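Local coordinates for D-isomer specific 2-hydroxyacid dehydrogenase family protein (Aeromonas salmonicida subsp. salmonicida, PDB 3HG7) that probably acts as an NAD-dependent oxidoreductase of the D-isomer specific 2-hydroxyacid dehydrogenase family, at residues Ser12-His17 against Ser281-Pro286; Met52-Arg57 against Gln72-Gly77; Asn94-Phe99 against Pro305-Ile310. The protein carries 1 engineered substitution. All blocks are in the same frame, centred on the assembly; numbering follows the deposited sequence. Where two conformers were deposited one is given.

Overall arrangement
All three contacts gather around the five-stranded parallel sheet formed largely by the N-terminal part of the chain, with helix 286-301 returning to it from the C-terminal end. Contact 2 is the buried one: strands 50-53 and 70-73 pair there, and backbone bonds are joined by close side-chain packing. Contact 1, partly buried, brings the start of helix 15-24 against that of helix 286-301 through a tyrosine-carboxylate bond, a water and a proline over a histidine ring. Contact 3 lies at the surface, beyond edge strand 91-93, and relies on one backbone bond and an ion pair. Contact 2 touches both others, through Ser-12, Ser-284 and Asn-94; contacts 1 and 3 meet where Phe-99 packs on Ala-282, Tyr-283 and Ser-284.

Contact 1. Residues Ser12-His17 against Ser281-Pro286; sequences SQDNAH and SAYSFP
Asp-14 and Tyr-283 meet tip to tip in the main polar interaction between Ser12-His17 and Ser281-Pro286. The phenol OH of Tyr-283 donates to OD2 of Asp-14 over 2.7 Å, and OD2 accepts through its syn lone pair, with carboxylate and ring planes 78° apart. The amide of Gln-13 reaches the same phenol, its OE1 lying 3.5 Å from Tyr-283 OH near the plane of the ring. CG of Tyr-283 is anti to the backbone N (chi1 -169°), which starts the side chain on its course to the other segment.

A water doubles the polar link. It donates to Asp-14 OD2 at 2.6 Å and to the carbonyl O of Ser-284 at 2.9 Å, tying side chain to backbone. The hydroxyl of Ser-284 serves another partner, the carbonyl O of Thr-74.

Pro-286 packs against His-17, the side chains crossing at about a right angle, and its CG also lies near Asp-14 OD2. CB of Pro-286 sits over one face of the imidazole, 3.7 Å from the ring centroid in a CH-pi contact, while CG comes within 3.3 Å of His-17 ND1.

Within Ser12-His17, a type I turn leads into helix 15-24. Asp-14 N donates to Ser-12 OG at 2.9 Å, an ST turn that probably steadies the backbone, and the same OG bonds to Glu-54 OE2. Asp-14 is at the N-cap but makes no capping bond. Two donors on OD2 and the nearby N-terminus of helix 15-24 probably favour an ionised carboxylate, linking that helix start to the loop leading into helix 286-301.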
ATOM      1  N   SER A  12       7.158 -11.731 -13.519  1.00 10.51           N
ATOM      2  CA  SER A  12       7.419 -11.003 -12.278  1.00 10.68           C
ATOM      3  C   SER A  12       8.919 -10.775 -12.030  1.00 11.51           C
ATOM      4  O   SER A  12       9.741 -11.599 -12.399  1.00 10.53           O
ATOM      5  CB  SER A  12       6.867 -11.784 -11.088  1.00 10.58           C
ATOM      6  OG  SER A  12       7.222 -11.143  -9.868  1.00 12.24           O
ATOM      7  N   GLN A  13       9.249  -9.682 -11.336  1.00 12.86           N
ATOM      8  CA  GLN A  13      10.652  -9.457 -10.957  1.00 14.35           C
ATOM      9  C   GLN A  13      11.073 -10.552  -9.980  1.00 13.73           C
ATOM     10  O   GLN A  13      12.246 -10.840  -9.849  1.00 14.43           O
ATOM     11  CB  GLN A  13      10.861  -8.066 -10.362  1.00 17.25           C
ATOM     12  CG  GLN A  13      10.084  -7.769  -9.103  1.00 21.74           C
ATOM     13  CD  GLN A  13      10.338  -6.345  -8.621  1.00 21.75           C
ATOM     14  OE1 GLN A  13      10.981  -6.134  -7.602  1.00 23.90           O
ATOM     15  NE2 GLN A  13       9.862  -5.357  -9.391  1.00 23.56           N
ATOM     16  N   ASP A  14      10.086 -11.207  -9.349  1.00 11.36           N
ATOM     17  CA  ASP A  14      10.348 -12.333  -8.464  1.00 12.75           C
ATOM     18  C   ASP A  14      10.181 -13.716  -9.107  1.00 13.39           C
ATOM     19  O   ASP A  14       9.977 -14.717  -8.400  1.00 13.87           O
ATOM     20  CB  ASP A  14       9.437 -12.212  -7.227  1.00 14.78           C
ATOM     21  CG  ASP A  14       9.794 -11.028  -6.341  1.00 13.61           C
ATOM     22  OD1 ASP A  14      11.008 -10.745  -6.140  1.00 17.49           O
ATOM     23  OD2 ASP A  14       8.854 -10.361  -5.845  1.00 18.55           O
ATOM     24  N   ASN A  15      10.263 -13.780 -10.437  1.00 11.86           N
ATOM     25  CA  ASN A  15      10.107 -15.041 -11.175  1.00 12.06           C
ATOM     26  C   ASN A  15      10.861 -16.242 -10.597  1.00 12.73           C
ATOM     27  O   ASN A  15      10.325 -17.347 -10.552  1.00 12.59           O
ATOM     28  CB  ASN A  15      10.576 -14.869 -12.623  1.00 11.10           C
ATOM     29  CG  ASN A  15       9.478 -14.366 -13.551  1.00 13.10           C
ATOM     30  OD1 ASN A  15       8.318 -14.264 -13.164  1.00 11.47           O
ATOM     31  ND2 ASN A  15       9.850 -14.045 -14.793  1.00 10.94           N
ATOM     32  N   ALA A  16      12.130 -16.049 -10.244  1.00 12.25           N
ATOM     33  CA  ALA A  16      12.930 -17.161  -9.781  1.00 14.73           C
ATOM     34  C   ALA A  16      12.315 -17.772  -8.506  1.00 14.81           C
ATOM     35  O   ALA A  16      12.184 -19.000  -8.398  1.00 13.75           O
ATOM     36  CB  ALA A  16      14.401 -16.735  -9.572  1.00 15.80           C
ATOM     37  N   HIS A  17      11.895 -16.901  -7.591  1.00 14.82           N
ATOM     38  CA  HIS A  17      11.260 -17.306  -6.342  1.00 16.25           C
ATOM     39  C   HIS A  17       9.897 -17.952  -6.657  1.00 15.57           C
ATOM     40  O   HIS A  17       9.600 -19.043  -6.181  1.00 16.37           O
ATOM     41  CB  HIS A  17      11.093 -16.090  -5.425  1.00 18.15           C
ATOM     42  CG  HIS A  17      10.947 -16.424  -3.967  1.00 20.81           C
ATOM     43  ND1 HIS A  17      11.151 -15.497  -2.961  1.00 19.90           N
ATOM     44  CD2 HIS A  17      10.644 -17.590  -3.348  1.00 20.16           C
ATOM     45  CE1 HIS A  17      10.947 -16.076  -1.788  1.00 21.58           C
ATOM     46  NE2 HIS A  17      10.643 -17.350  -1.997  1.00 20.06           N
ATOM     47  N   SER A 281       6.434   0.396   1.558  1.00 15.44           N
ATOM     48  CA  SER A 281       5.987   0.194   2.959  1.00 14.76           C
ATOM     49  C   SER A 281       5.547  -1.253   3.221  1.00 14.49           C
ATOM     50  O   SER A 281       5.713  -1.771   4.335  1.00 14.16           O
ATOM     51  CB  SER A 281       4.882   1.202   3.340  1.00 14.85           C
ATOM     52  OG  SER A 281       3.697   1.018   2.539  1.00 16.08           O
ATOM     53  N   ALA A 282       4.991  -1.934   2.204  1.00 14.94           N
ATOM     54  CA  ALA A 282       4.547  -3.294   2.426  1.00 15.71           C
ATOM     55  C   ALA A 282       4.672  -4.098   1.140  1.00 16.43           C
ATOM     56  O   ALA A 282       3.747  -4.134   0.347  1.00 17.27           O
ATOM     57  CB  ALA A 282       3.101  -3.305   2.953  1.00 16.98           C
ATOM     58  N   TYR A 283       5.846  -4.692   0.967  1.00 15.29           N
ATOM     59  CA  TYR A 283       6.232  -5.489  -0.202  1.00 16.91           C
ATOM     60  C   TYR A 283       5.354  -6.709  -0.320  1.00 15.38           C
ATOM     61  O   TYR A 283       4.871  -7.214   0.683  1.00 14.87           O
ATOM     62  CB  TYR A 283       7.695  -5.932  -0.034  1.00 20.20           C
ATOM     63  CG  TYR A 283       8.246  -6.516  -1.296  1.00 32.19           C
ATOM     64  CD1 TYR A 283       8.454  -7.896  -1.443  1.00 22.36           C
ATOM     65  CD2 TYR A 283       8.536  -5.682  -2.371  1.00 23.29           C
ATOM     66  CE1 TYR A 283       8.941  -8.425  -2.661  1.00 32.73           C
ATOM     67  CE2 TYR A 283       9.015  -6.196  -3.582  1.00 33.05           C
ATOM     68  CZ  TYR A 283       9.213  -7.559  -3.717  1.00 23.17           C
ATOM     69  OH  TYR A 283       9.694  -8.005  -4.932  1.00 34.04           O
ATOM     70  N   SER A 284       5.140  -7.200  -1.556  1.00 15.65           N
ATOM     71  CA  SER A 284       4.381  -8.439  -1.757  1.00 16.11           C
ATOM     72  C   SER A 284       5.391  -9.565  -1.742  1.00 16.47           C
ATOM     73  O   SER A 284       6.084  -9.800  -2.756  1.00 18.08           O
ATOM     74  CB  SER A 284       3.698  -8.445  -3.151  1.00 14.65           C
ATOM     75  OG  SER A 284       2.604  -7.531  -3.202  1.00 17.74           O
ATOM     76  N   PHE A 285       5.487 -10.265  -0.624  1.00 14.32           N
ATOM     77  CA  PHE A 285       6.506 -11.280  -0.463  1.00 15.61           C
ATOM     78  C   PHE A 285       6.079 -12.547  -1.172  1.00 15.78           C
ATOM     79  O   PHE A 285       4.903 -12.944  -1.042  1.00 14.40           O
ATOM     80  CB  PHE A 285       6.795 -11.513   1.020  1.00 17.83           C
ATOM     81  CG  PHE A 285       7.692 -10.450   1.607  1.00 18.29           C
ATOM     82  CD1 PHE A 285       9.078 -10.624   1.636  1.00 18.91           C
ATOM     83  CD2 PHE A 285       7.164  -9.241   2.051  1.00 18.43           C
ATOM     84  CE1 PHE A 285       9.898  -9.618   2.149  1.00 17.73           C
ATOM     85  CE2 PHE A 285       7.999  -8.234   2.557  1.00 18.14           C
ATOM     86  CZ  PHE A 285       9.348  -8.437   2.606  1.00 18.25           C
ATOM     87  N   PRO A 286       6.996 -13.178  -1.945  1.00 16.65           N
ATOM     88  CA  PRO A 286       6.516 -14.246  -2.834  1.00 17.43           C
ATOM     89  C   PRO A 286       5.916 -15.422  -2.076  1.00 18.32           C
ATOM     90  O   PRO A 286       4.931 -15.987  -2.537  1.00 16.67           O
ATOM     91  CB  PRO A 286       7.773 -14.673  -3.599  1.00 17.96           C
ATOM     92  CG  PRO A 286       8.615 -13.434  -3.611  1.00 20.22           C
ATOM     93  CD  PRO A 286       8.377 -12.757  -2.280  1.00 17.78           C
TER
HETATM   94  O   HOH W   1       6.237 -10.383  -5.585  1.00 27.24           O

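Contact 2. Residues Met52-Arg57 against Gln72-Gly77; sequences MAEPAR and QSTYAG
Met-52 pairs with Gln-72 and Ala-53 with Ser-73 in parallel register, where Ala-53 N donates to Gln-72 O at 3.3 Å and Thr-74 N returns a bond to Ala-53 O at 3.0 Å. After Glu-54 and Thr-74 the two segments part, one into helix 55-58 and the other into a loop, and side chains continue the contact.

Glu-54 is central to that continuation. Its chain bends at chi2 (84°), which turns CD back from an extended path, and OE2 accepts a short 2.5 Å bond from Thr-74 OG1 through its anti lone pair. The carboxylate has further donors in the turn that starts at Ser-12, with Ser-12 OG at OE2 and Gln-13 N at OE1, so both oxygens of this buried group are engaged. The methylene CG of Glu-54 lies over one face of the Tyr-75 ring, 3.7 Å from its centroid and offset toward the rim. Pro-55 extends the packing: its CD is 3.9 Å from Tyr-75 CD2 and 3.3 Å from Ser-73 OG. That hydroxyl donates to Tyr-75 O at 2.9 Å, bracing the loop after the strand.

On the sheet face bearing Met-52 and Gln-72, the two side chains run side by side, with SD of Met-52 3.9 Å from CG of Gln-72. NE2 of Gln-72 bonds to Ser-73 O and Asn-94 O, and OE1 to Thr-93 OG1. The pairing belongs to the beta-alpha-beta unit formed by strands 50-53 and 70-73 with helix 55-58; strands 6-11 and 91-93 flank it, and helices 15-24 and 286-301 pack against Met-52.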
ATOM      1  N   MET A  52       0.752 -14.779 -13.879  1.00 10.08           N
ATOM      2  CA  MET A  52       1.062 -14.108 -12.596  1.00 10.41           C
ATOM      3  C   MET A  52       2.172 -13.094 -12.873  1.00 10.04           C
ATOM      4  O   MET A  52       3.231 -13.481 -13.382  1.00 10.92           O
ATOM      5  CB  MET A  52       1.519 -15.097 -11.533  1.00 10.88           C
ATOM      6  CG  MET A  52       1.884 -14.393 -10.179  1.00 15.64           C
ATOM      7  SD  MET A  52       1.422 -15.186  -8.591  1.00 12.18           S
ATOM      8  CE  MET A  52       2.407 -16.649  -8.784  1.00 15.37           C
ATOM      9  N   ALA A  53       1.912 -11.826 -12.573  1.00 10.26           N
ATOM     10  CA  ALA A  53       2.779 -10.729 -13.058  1.00 10.50           C
ATOM     11  C   ALA A  53       2.536  -9.469 -12.289  1.00 10.49           C
ATOM     12  O   ALA A  53       1.516  -9.331 -11.613  1.00  9.84           O
ATOM     13  CB  ALA A  53       2.486 -10.439 -14.533  1.00 10.54           C
ATOM     14  N   GLU A  54       3.482  -8.531 -12.399  1.00 11.02           N
ATOM     15  CA  GLU A  54       3.207  -7.168 -11.948  1.00 10.74           C
ATOM     16  C   GLU A  54       2.382  -6.567 -13.063  1.00 10.73           C
ATOM     17  O   GLU A  54       2.656  -6.828 -14.250  1.00  9.74           O
ATOM     18  CB  GLU A  54       4.509  -6.380 -11.737  1.00 11.46           C
ATOM     19  CG  GLU A  54       5.159  -6.663 -10.405  1.00 16.10           C
ATOM     20  CD  GLU A  54       6.022  -7.906 -10.441  1.00 13.37           C
ATOM     21  OE1 GLU A  54       7.061  -7.868 -11.132  1.00 16.38           O
ATOM     22  OE2 GLU A  54       5.721  -8.881  -9.714  1.00 15.71           O
ATOM     23  N   PRO A  55       1.334  -5.793 -12.708  1.00 10.91           N
ATOM     24  CA  PRO A  55       0.511  -5.117 -13.733  1.00 10.94           C
ATOM     25  C   PRO A  55       1.288  -4.372 -14.803  1.00 11.79           C
ATOM     26  O   PRO A  55       0.991  -4.555 -15.985  1.00 11.31           O
ATOM     27  CB  PRO A  55      -0.307  -4.137 -12.909  1.00 11.04           C
ATOM     28  CG  PRO A  55      -0.525  -4.880 -11.640  1.00 17.17           C
ATOM     29  CD  PRO A  55       0.808  -5.542 -11.360  1.00 11.12           C
ATOM     30  N   ALA A  56       2.277  -3.556 -14.413  1.00 12.77           N
ATOM     31  CA  ALA A  56       3.067  -2.814 -15.425  1.00 13.37           C
ATOM     32  C   ALA A  56       3.811  -3.727 -16.392  1.00 12.53           C
ATOM     33  O   ALA A  56       4.068  -3.353 -17.517  1.00 12.26           O
ATOM     34  CB  ALA A  56       4.022  -1.846 -14.772  1.00 14.35           C
ATOM     35  N   ARG A  57       4.187  -4.918 -15.962  1.00 11.25           N
ATOM     36  CA  ARG A  57       4.834  -5.797 -16.912  0.50 12.08           C
ATOM     37  C   ARG A  57       3.902  -6.490 -17.865  1.00 12.06           C
ATOM     38  O   ARG A  57       4.257  -6.711 -19.032  1.00 12.00           O
ATOM     39  CB  ARG A  57       5.773  -6.763 -16.242  0.50 12.39           C
ATOM     40  CG  ARG A  57       7.111  -6.098 -16.188  0.50 12.75           C
ATOM     41  CD  ARG A  57       8.112  -6.937 -15.594  0.50 13.12           C
ATOM     42  NE  ARG A  57       8.484  -8.036 -16.466  0.50 10.69           N
ATOM     43  CZ  ARG A  57       9.339  -8.944 -16.047  0.50 14.20           C
ATOM     44  NH1 ARG A  57       9.842  -8.765 -14.835  0.50  8.30           N
ATOM     45  NH2 ARG A  57       9.658  -9.991 -16.777  0.50  7.29           N
ATOM     46  N   GLN A  72      -3.449 -13.332 -12.039  1.00 10.22           N
ATOM     47  CA  GLN A  72      -3.174 -13.006 -10.645  1.00  9.43           C
ATOM     48  C   GLN A  72      -2.079 -11.935 -10.621  1.00 10.09           C
ATOM     49  O   GLN A  72      -0.911 -12.227 -10.970  1.00  9.64           O
ATOM     50  CB  GLN A  72      -2.675 -14.227  -9.888  1.00  9.55           C
ATOM     51  CG  GLN A  72      -2.246 -13.928  -8.422  1.00 12.35           C
ATOM     52  CD  GLN A  72      -3.412 -13.522  -7.555  1.00 12.10           C
ATOM     53  OE1 GLN A  72      -4.404 -14.272  -7.413  1.00 12.70           O
ATOM     54  NE2 GLN A  72      -3.323 -12.320  -6.970  1.00 12.53           N
ATOM     55  N   SER A  73      -2.465 -10.722 -10.242  1.00 11.56           N
ATOM     56  CA  SER A  73      -1.495  -9.629  -9.988  1.00 13.34           C
ATOM     57  C   SER A  73      -0.691  -9.906  -8.716  1.00 13.25           C
ATOM     58  O   SER A  73      -1.210 -10.446  -7.750  1.00 13.86           O
ATOM     59  CB  SER A  73      -2.194  -8.271  -9.873  1.00 14.20           C
ATOM     60  OG  SER A  73      -1.277  -7.264  -9.417  1.00 13.25           O
ATOM     61  N   THR A  74       0.593  -9.543  -8.721  1.00 13.33           N
ATOM     62  CA  THR A  74       1.437  -9.734  -7.536  1.00 14.46           C
ATOM     63  C   THR A  74       1.352  -8.502  -6.670  1.00 14.38           C
ATOM     64  O   THR A  74       1.923  -8.455  -5.574  1.00 14.96           O
ATOM     65  CB  THR A  74       2.955  -9.924  -7.936  1.00 15.79           C
ATOM     66  OG1 THR A  74       3.363  -8.833  -8.770  1.00 15.11           O
ATOM     67  CG2 THR A  74       3.157 -11.200  -8.674  1.00 15.55           C
ATOM     68  N   TYR A  75       0.650  -7.492  -7.159  1.00 14.69           N
ATOM     69  CA  TYR A  75       0.524  -6.230  -6.433  1.00 16.52           C
ATOM     70  C   TYR A  75      -0.920  -5.994  -6.047  1.00 15.15           C
ATOM     71  O   TYR A  75      -1.875  -6.434  -6.718  1.00 13.96           O
ATOM     72  CB  TYR A  75       0.943  -5.049  -7.313  1.00 19.46           C
ATOM     73  CG  TYR A  75       2.398  -4.832  -7.525  1.00 28.05           C
ATOM     74  CD1 TYR A  75       3.347  -5.526  -6.780  1.00 20.95           C
ATOM     75  CD2 TYR A  75       2.838  -3.886  -8.461  1.00 21.11           C
ATOM     76  CE1 TYR A  75       4.713  -5.281  -6.955  1.00 28.93           C
ATOM     77  CE2 TYR A  75       4.200  -3.644  -8.641  1.00 28.25           C
ATOM     78  CZ  TYR A  75       5.119  -4.347  -7.885  1.00 20.92           C
ATOM     79  OH  TYR A  75       6.463  -4.122  -8.027  1.00 28.22           O
ATOM     80  N   ALA A  76      -1.101  -5.238  -4.971  1.00 15.09           N
ATOM     81  CA  ALA A  76      -2.434  -4.813  -4.607  1.00 14.63           C
ATOM     82  C   ALA A  76      -2.991  -3.842  -5.646  1.00 14.13           C
ATOM     83  O   ALA A  76      -4.160  -3.903  -5.988  1.00 14.19           O
ATOM     84  CB  ALA A  76      -2.394  -4.123  -3.204  1.00 14.86           C
ATOM     85  N   GLY A  77      -2.152  -2.945  -6.149  1.00 14.30           N
ATOM     86  CA  GLY A  77      -2.635  -1.903  -7.058  1.00 15.26           C
ATOM     87  C   GLY A  77      -2.683  -2.398  -8.501  1.00 15.68           C
ATOM     88  O   GLY A  77      -1.677  -2.886  -9.013  1.00 16.61           O
TER

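Contact 3. Residues Asn94-Phe99 against Pro305-Ile310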
ATOM      1  N   ASN A  94      -6.197  -9.397  -7.427  1.00 11.97           N
ATOM      2  CA  ASN A  94      -5.027  -8.744  -6.877  1.00 13.09           C
ATOM      3  C   ASN A  94      -4.619  -9.460  -5.614  1.00 12.97           C
ATOM      4  O   ASN A  94      -5.116 -10.567  -5.351  1.00 13.24           O
ATOM      5  CB  ASN A  94      -5.306  -7.263  -6.665  1.00 14.57           C
ATOM      6  CG  ASN A  94      -6.237  -7.005  -5.496  1.00 18.59           C
ATOM      7  OD1 ASN A  94      -7.053  -7.859  -5.129  1.00 15.72           O
ATOM      8  ND2 ASN A  94      -6.130  -5.811  -4.906  1.00 15.22           N
ATOM      9  N   VAL A  95      -3.734  -8.831  -4.828  1.00 12.55           N
ATOM     10  CA  VAL A  95      -3.234  -9.378  -3.586  1.00 13.36           C
ATOM     11  C   VAL A  95      -3.861  -8.560  -2.448  1.00 15.31           C
ATOM     12  O   VAL A  95      -3.764  -7.324  -2.436  1.00 15.57           O
ATOM     13  CB  VAL A  95      -1.628  -9.323  -3.546  1.00 13.37           C
ATOM     14  CG1 VAL A  95      -1.127  -9.648  -2.161  1.00 21.94           C
ATOM     15  CG2 VAL A  95      -1.053 -10.318  -4.521  1.00 22.11           C
ATOM     16  N   ARG A  96      -4.582  -9.230  -1.551  1.00 15.67           N
ATOM     17  CA  ARG A  96      -5.106  -8.545  -0.373  1.00 17.66           C
ATOM     18  C   ARG A  96      -4.952  -9.339   0.916  1.00 16.24           C
ATOM     19  O   ARG A  96      -4.752 -10.545   0.887  1.00 14.77           O
ATOM     20  CB  ARG A  96      -6.543  -8.077  -0.607  1.00 20.94           C
ATOM     21  CG  ARG A  96      -7.572  -9.175  -0.793  1.00 44.03           C
ATOM     22  CD  ARG A  96      -8.879  -8.675  -0.201  1.00 25.93           C
ATOM     23  NE  ARG A  96      -9.829  -9.734   0.159  1.00 45.12           N
ATOM     24  CZ  ARG A  96      -9.714 -10.545   1.213  1.00 28.46           C
ATOM     25  NH1 ARG A  96      -8.665 -10.468   2.031  1.00 44.81           N
ATOM     26  NH2 ARG A  96     -10.654 -11.465   1.428  1.00 45.14           N
ATOM     27  N   GLY A  97      -5.031  -8.651   2.064  1.00 15.90           N
ATOM     28  CA  GLY A  97      -5.070  -9.343   3.335  1.00 16.57           C
ATOM     29  C   GLY A  97      -3.740  -9.773   3.942  1.00 18.01           C
ATOM     30  O   GLY A  97      -3.717 -10.327   5.053  1.00 18.34           O
ATOM     31  N   ILE A  98      -2.628  -9.499   3.256  1.00 17.28           N
ATOM     32  CA  ILE A  98      -1.348  -9.971   3.758  1.00 17.43           C
ATOM     33  C   ILE A  98      -0.412  -8.827   4.188  1.00 17.19           C
ATOM     34  O   ILE A  98       0.759  -9.073   4.432  1.00 18.09           O
ATOM     35  CB  ILE A  98      -0.630 -10.875   2.730  1.00 18.89           C
ATOM     36  CG1 ILE A  98      -0.405 -10.124   1.402  1.00 19.36           C
ATOM     37  CG2 ILE A  98      -1.453 -12.193   2.502  1.00 19.55           C
ATOM     38  CD1 ILE A  98       0.555 -10.803   0.400  1.00 18.13           C
ATOM     39  N   PHE A  99      -0.929  -7.595   4.263  1.00 15.94           N
ATOM     40  CA  PHE A  99      -0.068  -6.424   4.447  1.00 15.04           C
ATOM     41  C   PHE A  99      -0.192  -5.771   5.807  1.00 13.88           C
ATOM     42  O   PHE A  99       0.498  -4.796   6.046  1.00 13.60           O
ATOM     43  CB  PHE A  99      -0.333  -5.371   3.376  1.00 15.72           C
ATOM     44  CG  PHE A  99      -0.188  -5.894   1.979  1.00 16.15           C
ATOM     45  CD1 PHE A  99      -1.321  -6.174   1.214  1.00 17.04           C
ATOM     46  CD2 PHE A  99       1.074  -6.146   1.454  1.00 16.13           C
ATOM     47  CE1 PHE A  99      -1.192  -6.642  -0.071  1.00 15.79           C
ATOM     48  CE2 PHE A  99       1.214  -6.648   0.152  1.00 16.26           C
ATOM     49  CZ  PHE A  99       0.058  -6.902  -0.596  1.00 17.02           C
ATOM     50  N   PRO A 305     -15.772 -19.153  -7.323  1.00 14.96           N
ATOM     51  CA  PRO A 305     -15.380 -17.732  -7.284  1.00 15.35           C
ATOM     52  C   PRO A 305     -13.990 -17.501  -6.737  1.00 15.16           C
ATOM     53  O   PRO A 305     -13.603 -18.099  -5.726  1.00 15.81           O
ATOM     54  CB  PRO A 305     -16.424 -17.091  -6.351  1.00 15.73           C
ATOM     55  CG  PRO A 305     -17.562 -18.026  -6.317  1.00 16.04           C
ATOM     56  CD  PRO A 305     -17.023 -19.398  -6.566  1.00 15.70           C
ATOM     57  N   LEU A 306     -13.235 -16.631  -7.420  1.00 14.00           N
ATOM     58  CA  LEU A 306     -11.897 -16.266  -6.988  1.00 12.42           C
ATOM     59  C   LEU A 306     -11.919 -15.194  -5.922  1.00 15.76           C
ATOM     60  O   LEU A 306     -12.817 -14.337  -5.917  1.00 16.91           O
ATOM     61  CB  LEU A 306     -11.016 -15.803  -8.163  1.00 10.86           C
ATOM     62  CG  LEU A 306     -11.117 -16.653  -9.429  1.00 11.08           C
ATOM     63  CD1 LEU A 306     -10.129 -16.089 -10.432  1.00 10.44           C
ATOM     64  CD2 LEU A 306     -10.756 -18.078  -9.008  1.00 11.53           C
ATOM     65  N   ASP A 307     -10.948 -15.276  -5.025  1.00 15.82           N
ATOM     66  CA  ASP A 307     -10.762 -14.249  -3.999  1.00 18.13           C
ATOM     67  C   ASP A 307      -9.859 -13.164  -4.565  1.00 17.56           C
ATOM     68  O   ASP A 307      -8.976 -13.440  -5.380  1.00 17.11           O
ATOM     69  CB  ASP A 307     -10.139 -14.839  -2.734  1.00 19.65           C
ATOM     70  CG  ASP A 307     -10.143 -13.842  -1.535  1.00 16.72           C
ATOM     71  OD1 ASP A 307     -11.158 -13.130  -1.322  1.00 20.31           O
ATOM     72  OD2 ASP A 307      -9.125 -13.774  -0.827  1.00 21.39           O
ATOM     73  N   GLY A 308     -10.109 -11.930  -4.141  1.00 17.09           N
ATOM     74  CA  GLY A 308      -9.338 -10.785  -4.582  1.00 16.75           C
ATOM     75  C   GLY A 308      -9.762 -10.362  -5.972  1.00 15.63           C
ATOM     76  O   GLY A 308      -9.033  -9.658  -6.665  1.00 13.91           O
ATOM     77  N   LYS A 309     -10.949 -10.793  -6.377  1.00 15.92           N
ATOM     78  CA  LYS A 309     -11.414 -10.545  -7.720  1.00 17.72           C
ATOM     79  C   LYS A 309     -11.695  -9.064  -7.902  1.00 19.14           C
ATOM     80  O   LYS A 309     -12.337  -8.432  -7.055  1.00 19.65           O
ATOM     81  CB  LYS A 309     -12.685 -11.358  -8.030  1.00 18.53           C
ATOM     82  CG  LYS A 309     -13.445 -10.820  -9.204  1.00 26.66           C
ATOM     83  CD  LYS A 309     -12.919 -11.412 -10.471  1.00 20.65           C
ATOM     84  CE  LYS A 309     -13.902 -12.430 -10.983  1.00 27.46           C
ATOM     85  NZ  LYS A 309     -14.671 -11.934 -12.143  1.00 22.31           N
ATOM     86  N   ILE A 310     -11.256  -8.542  -9.038  1.00 19.16           N
ATOM     87  CA  ILE A 310     -11.438  -7.152  -9.408  1.00 21.10           C
ATOM     88  C   ILE A 310     -12.620  -6.998 -10.358  1.00 22.67           C
ATOM     89  O   ILE A 310     -12.713  -7.686 -11.371  1.00 22.58           O
ATOM     90  CB  ILE A 310     -10.141  -6.590 -10.058  1.00 21.65           C
ATOM     91  CG1 ILE A 310      -8.968  -6.700  -9.078  1.00 15.48           C
ATOM     92  CG2 ILE A 310     -10.338  -5.173 -10.566  1.00 17.19           C
ATOM     93  CD1 ILE A 310      -9.109  -5.925  -7.764  1.00 21.85           C
TER
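Asn-94 and Arg-96 both place CG between the backbone N and the carbonyl carbon (chi1 73° in Asn-94), and in Asp-307 CG starts anti to the backbone N; the Arg-96 chain bends again at chi2 (147°), and its guanidinium meets the Asp-307 carboxylate. The setting is the flavodoxin-like domain of this dehydrogenase family, a five-stranded parallel sheet of order 2-1-3-4-5, with 91-93 as its edge strand within the chain. The chain leaves that strand at Asn-94, and the C-terminal tail that follows helix 286-301 runs past it.

One backbone hydrogen bond fixes the two segments: Asn-94 N donates to Gly-308 O at 2.9 Å. A CB on Gly-308 would point toward Asn-94 and run into its carbonyl O, and the positive phi also favours glycine. A backbone hydrogen bond between Ile-310 and Leu-92 continues the attachment of the tail to the strand.

The second link is ionic. Arg-96 and Asp-307 cross at about a right angle, their flat groups 87° apart, in a rather long salt bridge of 3.3 Å from NH2 of Arg-96 to OD1 of Asp-307. OD2 of Asp-307 stands over one face of the guanidinium, offset toward the rim, so this is not a coplanar bidentate pair. Asp-307 also touches Arg-299 of helix 286-301, and its backbone N bonds to Asn-296 OD1.

The amide of Asn-94 directs ND2 to Ala-76 O, in the loop after strand 70-73. CD1 of Ile-310 sits over the face of the Asn-94 amide, 3.8 Å from CG, the side chains crossing at about a right angle.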